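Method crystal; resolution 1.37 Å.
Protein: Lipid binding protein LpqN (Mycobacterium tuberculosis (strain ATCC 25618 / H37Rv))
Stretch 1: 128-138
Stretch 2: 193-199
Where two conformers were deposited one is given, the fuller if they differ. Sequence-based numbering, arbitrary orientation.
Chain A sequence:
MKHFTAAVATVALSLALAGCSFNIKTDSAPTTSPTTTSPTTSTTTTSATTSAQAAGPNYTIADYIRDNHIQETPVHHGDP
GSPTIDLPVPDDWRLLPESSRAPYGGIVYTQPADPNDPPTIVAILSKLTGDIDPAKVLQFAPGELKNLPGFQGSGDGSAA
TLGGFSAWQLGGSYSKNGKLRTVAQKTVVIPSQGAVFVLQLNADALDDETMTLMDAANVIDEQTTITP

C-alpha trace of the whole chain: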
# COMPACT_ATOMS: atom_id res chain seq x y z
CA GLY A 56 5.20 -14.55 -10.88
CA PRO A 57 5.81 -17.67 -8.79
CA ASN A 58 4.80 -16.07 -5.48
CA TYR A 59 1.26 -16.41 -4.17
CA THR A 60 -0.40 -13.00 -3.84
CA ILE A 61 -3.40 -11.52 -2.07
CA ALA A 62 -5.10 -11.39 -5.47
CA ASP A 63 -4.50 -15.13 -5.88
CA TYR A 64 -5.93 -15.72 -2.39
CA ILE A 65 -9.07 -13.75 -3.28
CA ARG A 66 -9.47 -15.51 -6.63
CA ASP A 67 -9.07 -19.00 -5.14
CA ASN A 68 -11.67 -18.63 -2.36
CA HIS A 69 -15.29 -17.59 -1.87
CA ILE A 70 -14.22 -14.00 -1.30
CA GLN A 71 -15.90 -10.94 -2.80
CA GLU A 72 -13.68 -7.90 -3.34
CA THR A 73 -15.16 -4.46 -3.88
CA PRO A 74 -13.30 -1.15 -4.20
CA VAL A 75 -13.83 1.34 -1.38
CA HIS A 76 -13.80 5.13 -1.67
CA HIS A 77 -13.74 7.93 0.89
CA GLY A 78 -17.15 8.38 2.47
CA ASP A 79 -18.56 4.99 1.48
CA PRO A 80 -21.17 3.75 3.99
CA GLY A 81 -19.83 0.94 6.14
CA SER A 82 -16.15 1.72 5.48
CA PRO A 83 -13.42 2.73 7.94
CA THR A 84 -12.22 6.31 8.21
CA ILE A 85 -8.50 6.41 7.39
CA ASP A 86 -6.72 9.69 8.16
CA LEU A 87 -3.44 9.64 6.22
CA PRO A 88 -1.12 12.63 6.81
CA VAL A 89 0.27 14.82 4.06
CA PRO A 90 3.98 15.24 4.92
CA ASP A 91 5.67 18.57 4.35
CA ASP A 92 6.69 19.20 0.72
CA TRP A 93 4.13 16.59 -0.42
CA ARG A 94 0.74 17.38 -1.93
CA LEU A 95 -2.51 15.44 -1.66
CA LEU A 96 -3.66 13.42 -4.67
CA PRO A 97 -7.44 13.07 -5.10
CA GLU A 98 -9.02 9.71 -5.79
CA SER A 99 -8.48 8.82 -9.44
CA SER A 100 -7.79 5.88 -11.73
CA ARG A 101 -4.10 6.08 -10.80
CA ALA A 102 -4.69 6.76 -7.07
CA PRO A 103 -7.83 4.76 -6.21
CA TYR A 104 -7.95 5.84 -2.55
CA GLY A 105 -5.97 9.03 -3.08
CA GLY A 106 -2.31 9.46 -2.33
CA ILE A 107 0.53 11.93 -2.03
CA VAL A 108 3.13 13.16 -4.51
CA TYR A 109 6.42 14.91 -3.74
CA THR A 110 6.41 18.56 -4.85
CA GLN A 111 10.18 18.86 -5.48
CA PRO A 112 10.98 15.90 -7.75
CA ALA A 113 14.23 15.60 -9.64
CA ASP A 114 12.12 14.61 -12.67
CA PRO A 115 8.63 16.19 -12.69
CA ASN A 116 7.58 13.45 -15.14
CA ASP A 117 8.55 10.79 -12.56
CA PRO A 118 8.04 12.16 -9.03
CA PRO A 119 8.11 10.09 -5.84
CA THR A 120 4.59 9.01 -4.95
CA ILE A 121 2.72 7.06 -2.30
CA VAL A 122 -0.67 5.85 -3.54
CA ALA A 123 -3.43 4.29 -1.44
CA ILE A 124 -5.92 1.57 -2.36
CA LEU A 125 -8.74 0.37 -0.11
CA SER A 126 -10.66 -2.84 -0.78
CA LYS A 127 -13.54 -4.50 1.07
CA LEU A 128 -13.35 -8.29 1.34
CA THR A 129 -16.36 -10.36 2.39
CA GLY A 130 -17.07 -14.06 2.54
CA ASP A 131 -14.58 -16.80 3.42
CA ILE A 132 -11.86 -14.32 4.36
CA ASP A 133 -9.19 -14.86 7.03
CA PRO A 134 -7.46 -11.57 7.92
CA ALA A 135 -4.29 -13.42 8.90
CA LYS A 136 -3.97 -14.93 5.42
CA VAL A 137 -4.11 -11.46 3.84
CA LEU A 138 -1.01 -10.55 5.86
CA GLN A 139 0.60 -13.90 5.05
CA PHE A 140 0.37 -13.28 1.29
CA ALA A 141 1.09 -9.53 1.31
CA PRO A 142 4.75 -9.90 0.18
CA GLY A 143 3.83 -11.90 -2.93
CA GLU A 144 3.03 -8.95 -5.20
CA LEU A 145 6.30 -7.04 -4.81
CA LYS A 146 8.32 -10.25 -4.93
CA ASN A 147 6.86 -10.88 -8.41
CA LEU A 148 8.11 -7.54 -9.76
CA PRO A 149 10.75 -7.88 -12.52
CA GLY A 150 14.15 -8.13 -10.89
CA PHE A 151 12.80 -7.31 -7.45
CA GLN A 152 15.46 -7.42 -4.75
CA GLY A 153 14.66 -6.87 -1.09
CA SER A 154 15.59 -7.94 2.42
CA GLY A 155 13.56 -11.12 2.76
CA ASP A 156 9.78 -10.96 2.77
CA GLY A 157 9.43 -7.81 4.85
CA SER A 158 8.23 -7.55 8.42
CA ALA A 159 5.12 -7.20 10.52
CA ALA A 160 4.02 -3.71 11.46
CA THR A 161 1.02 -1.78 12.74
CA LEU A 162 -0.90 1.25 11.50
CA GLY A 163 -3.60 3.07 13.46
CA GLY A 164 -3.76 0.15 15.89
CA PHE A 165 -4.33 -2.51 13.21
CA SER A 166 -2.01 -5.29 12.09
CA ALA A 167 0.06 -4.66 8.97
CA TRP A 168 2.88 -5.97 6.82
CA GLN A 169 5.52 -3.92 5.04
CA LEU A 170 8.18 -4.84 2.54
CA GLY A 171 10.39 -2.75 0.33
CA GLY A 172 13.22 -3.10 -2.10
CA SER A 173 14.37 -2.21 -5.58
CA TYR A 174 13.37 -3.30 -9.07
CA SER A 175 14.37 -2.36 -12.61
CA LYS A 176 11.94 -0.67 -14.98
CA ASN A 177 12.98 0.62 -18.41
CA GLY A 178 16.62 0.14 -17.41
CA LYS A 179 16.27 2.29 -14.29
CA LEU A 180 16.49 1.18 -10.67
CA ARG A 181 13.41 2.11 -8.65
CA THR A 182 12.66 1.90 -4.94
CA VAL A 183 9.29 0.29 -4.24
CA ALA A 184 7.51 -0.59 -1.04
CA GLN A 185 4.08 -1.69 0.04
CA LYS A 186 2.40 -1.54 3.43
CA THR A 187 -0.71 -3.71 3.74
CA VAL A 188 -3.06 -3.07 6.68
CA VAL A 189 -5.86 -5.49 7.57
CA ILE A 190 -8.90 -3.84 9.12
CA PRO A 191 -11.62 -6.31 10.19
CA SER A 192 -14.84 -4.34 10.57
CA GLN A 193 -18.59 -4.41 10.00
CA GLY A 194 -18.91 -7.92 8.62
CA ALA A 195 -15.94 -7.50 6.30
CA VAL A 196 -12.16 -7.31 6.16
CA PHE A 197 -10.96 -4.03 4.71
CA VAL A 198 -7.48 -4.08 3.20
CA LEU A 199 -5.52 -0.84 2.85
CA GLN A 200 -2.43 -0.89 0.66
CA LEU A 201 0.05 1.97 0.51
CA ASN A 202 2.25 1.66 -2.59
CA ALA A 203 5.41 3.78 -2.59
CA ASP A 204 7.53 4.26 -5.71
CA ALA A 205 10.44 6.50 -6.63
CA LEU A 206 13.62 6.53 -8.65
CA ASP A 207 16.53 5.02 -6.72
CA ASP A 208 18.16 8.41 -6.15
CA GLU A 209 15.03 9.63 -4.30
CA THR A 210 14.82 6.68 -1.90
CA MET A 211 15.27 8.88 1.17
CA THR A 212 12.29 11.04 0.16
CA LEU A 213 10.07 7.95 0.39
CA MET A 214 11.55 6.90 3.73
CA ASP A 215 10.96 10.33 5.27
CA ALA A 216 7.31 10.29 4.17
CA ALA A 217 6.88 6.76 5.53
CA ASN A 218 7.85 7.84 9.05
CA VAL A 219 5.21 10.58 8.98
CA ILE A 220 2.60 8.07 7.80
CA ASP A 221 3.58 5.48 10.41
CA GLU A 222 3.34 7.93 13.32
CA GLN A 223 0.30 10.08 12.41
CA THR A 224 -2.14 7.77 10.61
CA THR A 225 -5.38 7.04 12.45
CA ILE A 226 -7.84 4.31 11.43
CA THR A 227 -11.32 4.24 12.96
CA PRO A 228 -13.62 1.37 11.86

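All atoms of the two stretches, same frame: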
# COMPACT_ATOMS: atom_id res chain seq x y z
N LEU A 128 -13.29 -6.86 1.58
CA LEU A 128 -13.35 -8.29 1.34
C LEU A 128 -14.42 -8.89 2.24
O LEU A 128 -14.43 -8.65 3.45
CB LEU A 128 -12.00 -8.95 1.64
CG LEU A 128 -10.80 -8.37 0.90
CD1 LEU A 128 -9.54 -9.16 1.22
CD2 LEU A 128 -11.04 -8.34 -0.60
N THR A 129 -15.33 -9.66 1.64
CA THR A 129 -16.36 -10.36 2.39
C THR A 129 -16.38 -11.82 1.97
O THR A 129 -15.88 -12.18 0.90
CB THR A 129 -17.75 -9.74 2.16
OG1 THR A 129 -18.02 -9.67 0.76
CG2 THR A 129 -17.81 -8.34 2.76
N GLY A 130 -16.95 -12.65 2.83
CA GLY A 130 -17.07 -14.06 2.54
C GLY A 130 -16.11 -14.89 3.37
O GLY A 130 -15.95 -14.66 4.57
N ASP A 131 -15.46 -15.85 2.73
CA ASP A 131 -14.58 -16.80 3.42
C ASP A 131 -13.17 -16.21 3.51
O ASP A 131 -12.21 -16.70 2.91
CB ASP A 131 -14.57 -18.14 2.69
CG ASP A 131 -13.91 -19.24 3.48
OD1 ASP A 131 -13.75 -19.08 4.71
OD2 ASP A 131 -13.54 -20.27 2.88
N ILE A 132 -13.06 -15.14 4.29
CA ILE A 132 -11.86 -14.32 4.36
C ILE A 132 -11.24 -14.48 5.75
O ILE A 132 -11.93 -14.31 6.76
CB ILE A 132 -12.17 -12.85 4.03
CG1 ILE A 132 -10.92 -11.98 4.13
CG2 ILE A 132 -13.27 -12.31 4.93
CD1 ILE A 132 -9.96 -12.19 3.00
N ASP A 133 -9.95 -14.79 5.78
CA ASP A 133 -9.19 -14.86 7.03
C ASP A 133 -8.21 -13.70 7.05
O ASP A 133 -7.30 -13.66 6.21
CB ASP A 133 -8.44 -16.19 7.11
CG ASP A 133 -7.60 -16.33 8.37
OD1 ASP A 133 -7.50 -15.35 9.14
OD2 ASP A 133 -7.04 -17.42 8.59
N PRO A 134 -8.36 -12.73 7.96
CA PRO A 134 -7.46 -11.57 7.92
C PRO A 134 -5.99 -11.94 8.04
O PRO A 134 -5.13 -11.26 7.47
CB PRO A 134 -7.93 -10.70 9.09
CG PRO A 134 -8.74 -11.61 9.96
CD PRO A 134 -9.35 -12.62 9.04
N ALA A 135 -5.68 -13.02 8.76
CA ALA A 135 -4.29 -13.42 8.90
C ALA A 135 -3.70 -13.88 7.58
O ALA A 135 -2.50 -13.70 7.34
CB ALA A 135 -4.15 -14.52 9.95
N LYS A 136 -4.51 -14.48 6.70
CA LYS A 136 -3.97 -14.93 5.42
C LYS A 136 -3.68 -13.75 4.50
O LYS A 136 -2.77 -13.83 3.66
CB LYS A 136 -4.93 -15.92 4.75
CG LYS A 136 -5.13 -17.23 5.53
CD LYS A 136 -3.85 -18.04 5.71
CE LYS A 136 -3.54 -18.90 4.50
NZ LYS A 136 -2.40 -19.84 4.76
N VAL A 137 -4.42 -12.65 4.62
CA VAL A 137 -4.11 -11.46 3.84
C VAL A 137 -2.69 -11.00 4.16
O VAL A 137 -1.90 -10.70 3.26
CB VAL A 137 -5.14 -10.35 4.09
CG1 VAL A 137 -4.76 -9.08 3.35
CG2 VAL A 137 -6.52 -10.81 3.67
N LEU A 138 -2.36 -10.93 5.44
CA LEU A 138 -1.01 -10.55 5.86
C LEU A 138 0.01 -11.56 5.37
O LEU A 138 1.10 -11.21 4.92
CB LEU A 138 -0.96 -10.44 7.38
CG LEU A 138 -1.82 -9.36 8.04
CD1 LEU A 138 -2.01 -9.64 9.52
CD2 LEU A 138 -1.19 -7.99 7.85
N GLN A 193 -17.24 -4.49 10.57
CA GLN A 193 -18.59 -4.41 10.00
C GLN A 193 -18.86 -5.53 9.00
O GLN A 193 -19.27 -5.30 7.86
CB GLN A 193 -18.84 -3.03 9.38
CG GLN A 193 -18.76 -1.89 10.37
CD GLN A 193 -19.11 -0.56 9.74
OE1 GLN A 193 -20.20 -0.39 9.21
NE2 GLN A 193 -18.18 0.39 9.79
N GLY A 194 -18.65 -6.76 9.45
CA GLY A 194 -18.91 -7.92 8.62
C GLY A 194 -18.01 -8.07 7.42
O GLY A 194 -18.36 -8.77 6.46
N ALA A 195 -16.84 -7.45 7.43
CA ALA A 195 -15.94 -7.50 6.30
C ALA A 195 -14.51 -7.40 6.81
O ALA A 195 -14.27 -7.15 7.99
CB ALA A 195 -16.24 -6.38 5.30
N VAL A 196 -13.57 -7.60 5.90
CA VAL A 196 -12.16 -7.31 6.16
C VAL A 196 -11.76 -6.28 5.13
O VAL A 196 -11.72 -6.57 3.93
CB VAL A 196 -11.28 -8.56 6.08
CG1 VAL A 196 -9.83 -8.20 6.25
CG2 VAL A 196 -11.70 -9.57 7.14
N PHE A 197 -11.47 -5.07 5.58
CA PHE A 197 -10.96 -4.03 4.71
C PHE A 197 -9.45 -4.15 4.64
O PHE A 197 -8.79 -4.45 5.64
CB PHE A 197 -11.37 -2.65 5.23
CG PHE A 197 -12.85 -2.38 5.13
CD1 PHE A 197 -13.70 -2.80 6.13
CD2 PHE A 197 -13.38 -1.73 4.03
CE1 PHE A 197 -15.07 -2.56 6.03
CE2 PHE A 197 -14.73 -1.48 3.93
CZ PHE A 197 -15.57 -1.90 4.94
N VAL A 198 -8.91 -3.96 3.44
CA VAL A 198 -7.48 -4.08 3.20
C VAL A 198 -7.00 -2.77 2.59
O VAL A 198 -7.40 -2.41 1.47
CB VAL A 198 -7.16 -5.26 2.27
CG1 VAL A 198 -5.63 -5.36 2.05
CG2 VAL A 198 -7.72 -6.56 2.83
N LEU A 199 -6.16 -2.06 3.33
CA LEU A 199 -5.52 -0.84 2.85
C LEU A 199 -4.14 -1.21 2.35
O LEU A 199 -3.39 -1.90 3.04
CB LEU A 199 -5.40 0.17 3.98
CG LEU A 199 -4.60 1.44 3.70
CD1 LEU A 199 -5.37 2.34 2.75
CD2 LEU A 199 -4.26 2.16 4.99
O HOH W 1 -17.18 -11.27 5.57

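The centre of this contact is a small apolar cluster built around Val196 and Val198, alternate residues of the strand 195-199 that direct their side chains to the same side of the sheet. Leu128, from the strand 128-130, sends its side chain to that face as well, while Ile132, Pro134 and Val137 close over it from the loop and the helix that follow. Val196 gives up more surface than any other residue here. Val196 CG2 lies 3.9 Å from CG2 of Ile132, and Val196 CG1 lies 4.2 Å from CB of Pro134, so the short, beta-branched side chain packs against both Ile132 and Pro134. Valine suits such a place: it favours extended backbone angles and carries its bulk close to the main chain.

Val198 continues the cluster. Val198 CG2 packs 3.6 Å from CD1 of Leu128 and 3.9 Å from CG1 of Val137, filling the space between the first strand and the first turn of the helix. The longer leucine, with chi1 m and chi2 t, can extend along the face from its position beside Val196 to reach Val198. Val137 points its CA-to-CB bond toward the strand and is buried, as an apolar residue on the inner side of a helix should be.

The start of the helix is capped. Asp133, at the N-cap position, has its CA-to-CB bond pointing away from the strand, and its OD1 accepts a capping hydrogen bond from Ala135 N at 3.0 Å, satisfying an amide that has no helical carbonyl to bond. Pro134 fits directly after it, because a first-turn residue needs no amide hydrogen and its phi of -59° is helical.

Beside the cluster, the backbones run antiparallel, and Leu128 and Val196 form a hydrogen-bonded pair. Leu128 N donates to Val196 O at 2.8 Å, and Val196 N donates to Leu128 O, also at 2.8 Å and almost straight, at 175°. These bonds satisfy the main-chain polar groups beside buried side chains.

Farther out, Thr129 CG2 rests 3.6 Å from Ala195 CB; the small Ala195 side chain meets the Thr129 methyl at the side of the pairing. Direct pairing then gives way to solvent: water 1 accepts from Gly130 N at 3.1 Å and donates to Gly194 O at 2.9 Å, bridging the exposed edge. Both glycines suit their backbones, Gly194 having positive phi and Gly130 angles at which a CB would jam against the preceding carbonyl oxygen.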